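Local coordinates for encapsidation protein (PDB 7JQP) that probably acts as the ATPase motor that packages the phage genome into its capsid, driving DNA translocation as a five-subunit assembly, at residues Phe264-Lys272 against Ala285-Tyr296. Numbering follows the deposited sequence.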
ATOM      1  N   PHE A 264     -17.000 -37.744 -18.095  1.00 40.23           N
ATOM      2  CA  PHE A 264     -18.417 -37.855 -18.428  1.00 35.67           C
ATOM      3  C   PHE A 264     -18.916 -39.279 -18.215  1.00 41.52           C
ATOM      4  O   PHE A 264     -18.298 -40.234 -18.696  1.00 37.74           O
ATOM      5  CB  PHE A 264     -18.661 -37.429 -19.885  1.00 45.94           C
ATOM      6  CG  PHE A 264     -18.262 -36.006 -20.185  1.00 33.69           C
ATOM      7  CD1 PHE A 264     -19.104 -34.953 -19.873  1.00 27.72           C
ATOM      8  CD2 PHE A 264     -17.049 -35.729 -20.794  1.00 39.72           C
ATOM      9  CE1 PHE A 264     -18.738 -33.650 -20.154  1.00 34.81           C
ATOM     10  CE2 PHE A 264     -16.678 -34.428 -21.079  1.00 43.72           C
ATOM     11  CZ  PHE A 264     -17.524 -33.388 -20.757  1.00 47.46           C
ATOM     12  N   LYS A 265     -20.033 -39.419 -17.501  1.00 50.69           N
ATOM     13  CA  LYS A 265     -20.658 -40.720 -17.274  1.00 43.77           C
ATOM     14  C   LYS A 265     -22.118 -40.486 -16.891  1.00 41.24           C
ATOM     15  O   LYS A 265     -22.490 -39.401 -16.432  1.00 40.16           O
ATOM     16  CB  LYS A 265     -19.943 -41.499 -16.159  1.00 54.04           C
ATOM     17  CG  LYS A 265     -20.377 -42.955 -15.983  1.00 54.35           C
ATOM     18  CD  LYS A 265     -19.715 -43.894 -16.976  1.00 51.80           C
ATOM     19  CE  LYS A 265     -18.307 -44.276 -16.501  1.00 68.72           C
ATOM     20  NZ  LYS A 265     -17.585 -45.119 -17.496  1.00 71.26           N
ATOM     21  N   HIS A 266     -22.948 -41.510 -17.102  1.00 41.81           N
ATOM     22  CA  HIS A 266     -24.372 -41.449 -16.802  1.00 47.16           C
ATOM     23  C   HIS A 266     -24.745 -42.435 -15.700  1.00 44.10           C
ATOM     24  O   HIS A 266     -24.316 -43.593 -15.717  1.00 35.83           O
ATOM     25  CB  HIS A 266     -25.222 -41.748 -18.039  1.00 48.50           C
ATOM     26  CG  HIS A 266     -26.690 -41.776 -17.759  1.00 39.02           C
ATOM     27  ND1 HIS A 266     -27.385 -42.946 -17.544  1.00 39.61           N
ATOM     28  CD2 HIS A 266     -27.592 -40.774 -17.636  1.00 47.00           C
ATOM     29  CE1 HIS A 266     -28.653 -42.665 -17.308  1.00 56.16           C
ATOM     30  NE2 HIS A 266     -28.806 -41.354 -17.363  1.00 66.09           N
ATOM     31  N   TYR A 267     -25.568 -41.974 -14.753  1.00 45.73           N
ATOM     32  CA  TYR A 267     -26.042 -42.781 -13.631  1.00 37.24           C
ATOM     33  C   TYR A 267     -27.566 -42.770 -13.627  1.00 35.50           C
ATOM     34  O   TYR A 267     -28.185 -41.699 -13.611  1.00 46.09           O
ATOM     35  CB  TYR A 267     -25.486 -42.242 -12.309  1.00 48.68           C
ATOM     36  CG  TYR A 267     -25.789 -43.080 -11.086  1.00 42.06           C
ATOM     37  CD1 TYR A 267     -25.588 -44.453 -11.084  1.00 45.90           C
ATOM     38  CD2 TYR A 267     -26.256 -42.486  -9.921  1.00 38.82           C
ATOM     39  CE1 TYR A 267     -25.860 -45.212  -9.962  1.00 48.90           C
ATOM     40  CE2 TYR A 267     -26.516 -43.232  -8.794  1.00 35.36           C
ATOM     41  CZ  TYR A 267     -26.328 -44.597  -8.821  1.00 44.30           C
ATOM     42  OH  TYR A 267     -26.595 -45.346  -7.697  1.00 55.21           O
ATOM     43  N   GLY A 268     -28.165 -43.961 -13.633  1.00 41.82           N
ATOM     44  CA  GLY A 268     -29.611 -44.057 -13.746  1.00 46.62           C
ATOM     45  C   GLY A 268     -30.360 -43.603 -12.506  1.00 34.46           C
ATOM     46  O   GLY A 268     -31.437 -43.012 -12.608  1.00 55.24           O
ATOM     47  N   LYS A 269     -29.822 -43.884 -11.323  1.00 39.98           N
ATOM     48  CA  LYS A 269     -30.587 -43.640 -10.106  1.00 44.12           C
ATOM     49  C   LYS A 269     -30.944 -42.161  -9.977  1.00 40.85           C
ATOM     50  O   LYS A 269     -30.262 -41.281 -10.512  1.00 30.37           O
ATOM     51  CB  LYS A 269     -29.807 -44.086  -8.864  1.00 55.05           C
ATOM     52  CG  LYS A 269     -29.646 -45.594  -8.699  1.00 57.88           C
ATOM     53  CD  LYS A 269     -30.976 -46.316  -8.553  1.00 64.76           C
ATOM     54  CE  LYS A 269     -30.792 -47.818  -8.726  1.00 64.32           C
ATOM     55  NZ  LYS A 269     -32.090 -48.546  -8.722  1.00108.25           N
ATOM     56  N   LYS A 270     -32.023 -41.896  -9.241  1.00 41.34           N
ATOM     57  CA  LYS A 270     -32.514 -40.537  -9.086  1.00 31.55           C
ATOM     58  C   LYS A 270     -31.565 -39.720  -8.212  1.00 31.32           C
ATOM     59  O   LYS A 270     -30.860 -40.271  -7.362  1.00 34.60           O
ATOM     60  CB  LYS A 270     -33.921 -40.546  -8.498  1.00 32.86           C
ATOM     61  CG  LYS A 270     -34.928 -41.217  -9.428  1.00 47.27           C
ATOM     62  CD  LYS A 270     -36.303 -41.369  -8.807  1.00 49.37           C
ATOM     63  CE  LYS A 270     -37.302 -41.937  -9.814  1.00 52.95           C
ATOM     64  NZ  LYS A 270     -36.994 -43.338 -10.214  1.00 90.41           N
ATOM     65  N   PRO A 271     -31.526 -38.405  -8.407  1.00 27.86           N
ATOM     66  CA  PRO A 271     -30.543 -37.582  -7.693  1.00 41.28           C
ATOM     67  C   PRO A 271     -30.888 -37.395  -6.224  1.00 45.04           C
ATOM     68  O   PRO A 271     -32.039 -37.488  -5.794  1.00 32.54           O
ATOM     69  CB  PRO A 271     -30.606 -36.247  -8.444  1.00 48.52           C
ATOM     70  CG  PRO A 271     -32.052 -36.169  -8.860  1.00 37.48           C
ATOM     71  CD  PRO A 271     -32.366 -37.588  -9.308  1.00 27.61           C
ATOM     72  N   LYS A 272     -29.836 -37.111  -5.449  1.00 46.44           N
ATOM     73  CA  LYS A 272     -29.992 -36.873  -4.018  1.00 39.78           C
ATOM     74  C   LYS A 272     -30.717 -35.560  -3.753  1.00 46.43           C
ATOM     75  O   LYS A 272     -31.566 -35.482  -2.858  1.00 46.82           O
ATOM     76  CB  LYS A 272     -28.617 -36.870  -3.350  1.00 34.27           C
ATOM     77  CG  LYS A 272     -28.612 -37.173  -1.863  1.00 58.02           C
ATOM     78  CD  LYS A 272     -27.191 -37.084  -1.317  1.00 65.31           C
ATOM     79  CE  LYS A 272     -27.112 -37.516   0.137  1.00 86.88           C
ATOM     80  NZ  LYS A 272     -25.754 -38.033   0.480  1.00 89.24           N
ATOM     81  N   ALA A 285     -26.270 -36.697  -8.047  1.00 40.98           N
ATOM     82  CA  ALA A 285     -26.516 -38.083  -7.683  1.00 38.01           C
ATOM     83  C   ALA A 285     -25.262 -38.661  -7.047  1.00 42.60           C
ATOM     84  O   ALA A 285     -24.162 -38.524  -7.593  1.00 45.78           O
ATOM     85  CB  ALA A 285     -26.917 -38.913  -8.904  1.00 35.74           C
ATOM     86  N   GLU A 286     -25.434 -39.305  -5.899  1.00 47.40           N
ATOM     87  CA  GLU A 286     -24.346 -39.938  -5.170  1.00 44.41           C
ATOM     88  C   GLU A 286     -24.543 -41.446  -5.211  1.00 34.71           C
ATOM     89  O   GLU A 286     -25.607 -41.950  -4.834  1.00 49.50           O
ATOM     90  CB  GLU A 286     -24.288 -39.432  -3.730  1.00 45.29           C
ATOM     91  CG  GLU A 286     -23.803 -37.989  -3.615  1.00 53.46           C
ATOM     92  CD  GLU A 286     -23.701 -37.519  -2.180  1.00 67.73           C
ATOM     93  OE1 GLU A 286     -24.203 -38.231  -1.284  1.00 73.25           O
ATOM     94  OE2 GLU A 286     -23.115 -36.440  -1.949  1.00 61.68           O
ATOM     95  N   ARG A 287     -23.517 -42.155  -5.668  1.00 29.38           N
ATOM     96  CA  ARG A 287     -23.535 -43.605  -5.799  1.00 40.79           C
ATOM     97  C   ARG A 287     -22.530 -44.247  -4.858  1.00 41.48           C
ATOM     98  O   ARG A 287     -21.332 -43.960  -4.932  1.00 54.44           O
ATOM     99  CB  ARG A 287     -23.255 -44.012  -7.248  1.00 41.33           C
ATOM    100  CG  ARG A 287     -22.737 -45.430  -7.409  1.00 44.17           C
ATOM    101  CD  ARG A 287     -22.823 -45.905  -8.846  1.00 46.38           C
ATOM    102  NE  ARG A 287     -21.736 -46.817  -9.182  1.00 50.42           N
ATOM    103  CZ  ARG A 287     -21.867 -47.986  -9.803  1.00 69.36           C
ATOM    104  NH1 ARG A 287     -23.064 -48.453 -10.131  1.00 64.13           N
ATOM    105  NH2 ARG A 287     -20.784 -48.700 -10.075  1.00 73.94           N
ATOM    106  N   LYS A 288     -23.022 -45.136  -4.000  1.00 50.55           N
ATOM    107  CA  LYS A 288     -22.154 -45.815  -3.051  1.00 47.31           C
ATOM    108  C   LYS A 288     -21.317 -46.853  -3.787  1.00 44.15           C
ATOM    109  O   LYS A 288     -21.853 -47.710  -4.497  1.00 43.02           O
ATOM    110  CB  LYS A 288     -22.980 -46.479  -1.950  1.00 38.12           C
ATOM    111  N   ILE A 289     -20.004 -46.770  -3.613  1.00 39.73           N
ATOM    112  CA  ILE A 289     -19.063 -47.719  -4.208  1.00 40.60           C
ATOM    113  C   ILE A 289     -18.161 -48.222  -3.092  1.00 41.91           C
ATOM    114  O   ILE A 289     -17.992 -47.546  -2.066  1.00 51.90           O
ATOM    115  CB  ILE A 289     -18.251 -47.069  -5.352  1.00 41.04           C
ATOM    116  CG1 ILE A 289     -17.243 -46.060  -4.797  1.00 45.72           C
ATOM    117  CG2 ILE A 289     -19.189 -46.382  -6.343  1.00 59.76           C
ATOM    118  CD1 ILE A 289     -16.611 -45.160  -5.851  1.00 49.85           C
ATOM    119  N   PRO A 290     -17.575 -49.413  -3.249  1.00 35.85           N
ATOM    120  CA  PRO A 290     -16.804 -49.972  -2.123  1.00 39.63           C
ATOM    121  C   PRO A 290     -15.699 -49.044  -1.655  1.00 39.81           C
ATOM    122  O   PRO A 290     -15.459 -48.920  -0.447  1.00 37.99           O
ATOM    123  CB  PRO A 290     -16.257 -51.293  -2.682  1.00 42.77           C
ATOM    124  CG  PRO A 290     -16.326 -51.151  -4.171  1.00 47.30           C
ATOM    125  CD  PRO A 290     -17.518 -50.272  -4.446  1.00 46.45           C
ATOM    126  N   SER A 291     -15.023 -48.376  -2.592  1.00 46.00           N
ATOM    127  CA  SER A 291     -13.927 -47.485  -2.227  1.00 43.99           C
ATOM    128  C   SER A 291     -14.420 -46.301  -1.406  1.00 38.47           C
ATOM    129  O   SER A 291     -13.750 -45.864  -0.465  1.00 43.39           O
ATOM    130  CB  SER A 291     -13.234 -46.989  -3.494  1.00 52.17           C
ATOM    131  OG  SER A 291     -12.965 -48.059  -4.381  1.00 57.72           O
ATOM    132  N   GLY A 292     -15.581 -45.767  -1.755  1.00 43.37           N
ATOM    133  CA  GLY A 292     -16.150 -44.622  -1.078  1.00 39.62           C
ATOM    134  C   GLY A 292     -17.481 -44.266  -1.687  1.00 41.44           C
ATOM    135  O   GLY A 292     -18.402 -45.094  -1.665  1.00 43.27           O
ATOM    136  N   LEU A 293     -17.574 -43.080  -2.304  1.00 45.64           N
ATOM    137  CA  LEU A 293     -18.807 -42.626  -2.924  1.00 47.89           C
ATOM    138  C   LEU A 293     -18.446 -41.985  -4.271  1.00 46.43           C
ATOM    139  O   LEU A 293     -17.378 -41.380  -4.429  1.00 56.34           O
ATOM    140  CB  LEU A 293     -19.556 -41.609  -2.060  1.00 43.59           C
ATOM    141  CG  LEU A 293     -20.565 -42.153  -1.030  1.00 71.93           C
ATOM    142  CD1 LEU A 293     -19.854 -42.889   0.109  1.00 72.58           C
ATOM    143  CD2 LEU A 293     -21.468 -41.071  -0.516  1.00 62.76           C
ATOM    144  N   GLU A 294     -19.378 -42.073  -5.220  1.00 49.01           N
ATOM    145  CA  GLU A 294     -19.235 -41.581  -6.587  1.00 43.97           C
ATOM    146  C   GLU A 294     -20.250 -40.475  -6.858  1.00 45.24           C
ATOM    147  O   GLU A 294     -21.381 -40.534  -6.366  1.00 50.01           O
ATOM    148  CB  GLU A 294     -19.413 -42.704  -7.605  1.00 42.19           C
ATOM    149  CG  GLU A 294     -18.602 -42.548  -8.860  1.00 48.56           C
ATOM    150  CD  GLU A 294     -18.235 -43.885  -9.496  1.00 53.02           C
ATOM    151  OE1 GLU A 294     -19.078 -44.808  -9.511  1.00 35.58           O
ATOM    152  OE2 GLU A 294     -17.086 -44.003  -9.971  1.00 57.50           O
ATOM    153  N   TYR A 295     -19.824 -39.434  -7.575  1.00 41.74           N
ATOM    154  CA  TYR A 295     -20.651 -38.261  -7.834  1.00 46.55           C
ATOM    155  C   TYR A 295     -21.018 -38.164  -9.309  1.00 39.77           C
ATOM    156  O   TYR A 295     -20.152 -38.295 -10.180  1.00 41.56           O
ATOM    157  CB  TYR A 295     -19.910 -37.002  -7.382  1.00 45.16           C
ATOM    158  CG  TYR A 295     -19.552 -37.028  -5.915  1.00 48.51           C
ATOM    159  CD1 TYR A 295     -20.448 -36.581  -4.955  1.00 56.11           C
ATOM    160  CD2 TYR A 295     -18.320 -37.511  -5.487  1.00 48.23           C
ATOM    161  CE1 TYR A 295     -20.127 -36.605  -3.611  1.00 55.42           C
ATOM    162  CE2 TYR A 295     -17.989 -37.539  -4.145  1.00 49.49           C
ATOM    163  CZ  TYR A 295     -18.897 -37.085  -3.212  1.00 62.23           C
ATOM    164  OH  TYR A 295     -18.574 -37.112  -1.874  1.00 73.20           O
ATOM    165  N   TYR A 296     -22.297 -37.903  -9.583  1.00 36.40           N
ATOM    166  CA  TYR A 296     -22.777 -37.651 -10.934  1.00 36.50           C
ATOM    167  C   TYR A 296     -23.588 -36.364 -10.937  1.00 39.48           C
ATOM    168  O   TYR A 296     -24.480 -36.186 -10.102  1.00 38.32           O
ATOM    169  CB  TYR A 296     -23.644 -38.794 -11.466  1.00 36.01           C
ATOM    170  CG  TYR A 296     -22.932 -40.111 -11.631  1.00 28.93           C
ATOM    171  CD1 TYR A 296     -22.579 -40.875 -10.530  1.00 34.90           C
ATOM    172  CD2 TYR A 296     -22.620 -40.595 -12.894  1.00 37.39           C
ATOM    173  CE1 TYR A 296     -21.936 -42.085 -10.681  1.00 41.18           C
ATOM    174  CE2 TYR A 296     -21.980 -41.806 -13.056  1.00 39.68           C
ATOM    175  CZ  TYR A 296     -21.639 -42.547 -11.944  1.00 36.57           C
ATOM    176  OH  TYR A 296     -20.996 -43.753 -12.098  1.00 54.06           O
TER
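Tyr267 lays its ring and its CB across the hairpin formed by strands 280-288 and 293-300, and most of the tight packing gathers round it. Its CB sits nearly over the centre of the Tyr296 ring, 3.4 Å from the centroid. With CG anti to the backbone N (chi1 -174°), the Tyr267 ring passes between Arg287 and Ala285 and forms an offset stack with Tyr296, planes 25° and centroids 4.9 Å apart. Arg287 CB packs against one face of the Tyr267 ring, 3.9 Å from its centroid, while the backbone N of Lys269 lies over the opposite face. Ala285 CB meets the ring edge, 3.8 Å from Tyr267 CD2, and also touches Pro271 CA. Lys265 CG reaches the edge of Tyr296, after which the lysine chain bends outward. Tyr348, on neighbouring strand 348-349, also meets the Tyr296 ring.

The flanks, where Lys265, Lys272 and Arg287 are exposed to solvent, are looser and more polar. Lys272, extended beyond CG, crosses obliquely to Glu286 in a modelled salt bridge whose NZ to OE1 separation is too short to be trusted; Glu286 OE2 is hydrogen-bonded to Tyr338. On the other flank, Arg287 NE pairs with Glu294 OE1, 3.3 Å away, in a salt bridge whose hydrogen bond is weak.

The loop leading into strand 273-277 thus lies over one face of the smaller sheet, away from the larger, whose strand 21-26 leads into the probable P-loop. Its chemistry implies attachment chiefly through aromatic and aliphatic surfaces, with charge pairing confined to the margins.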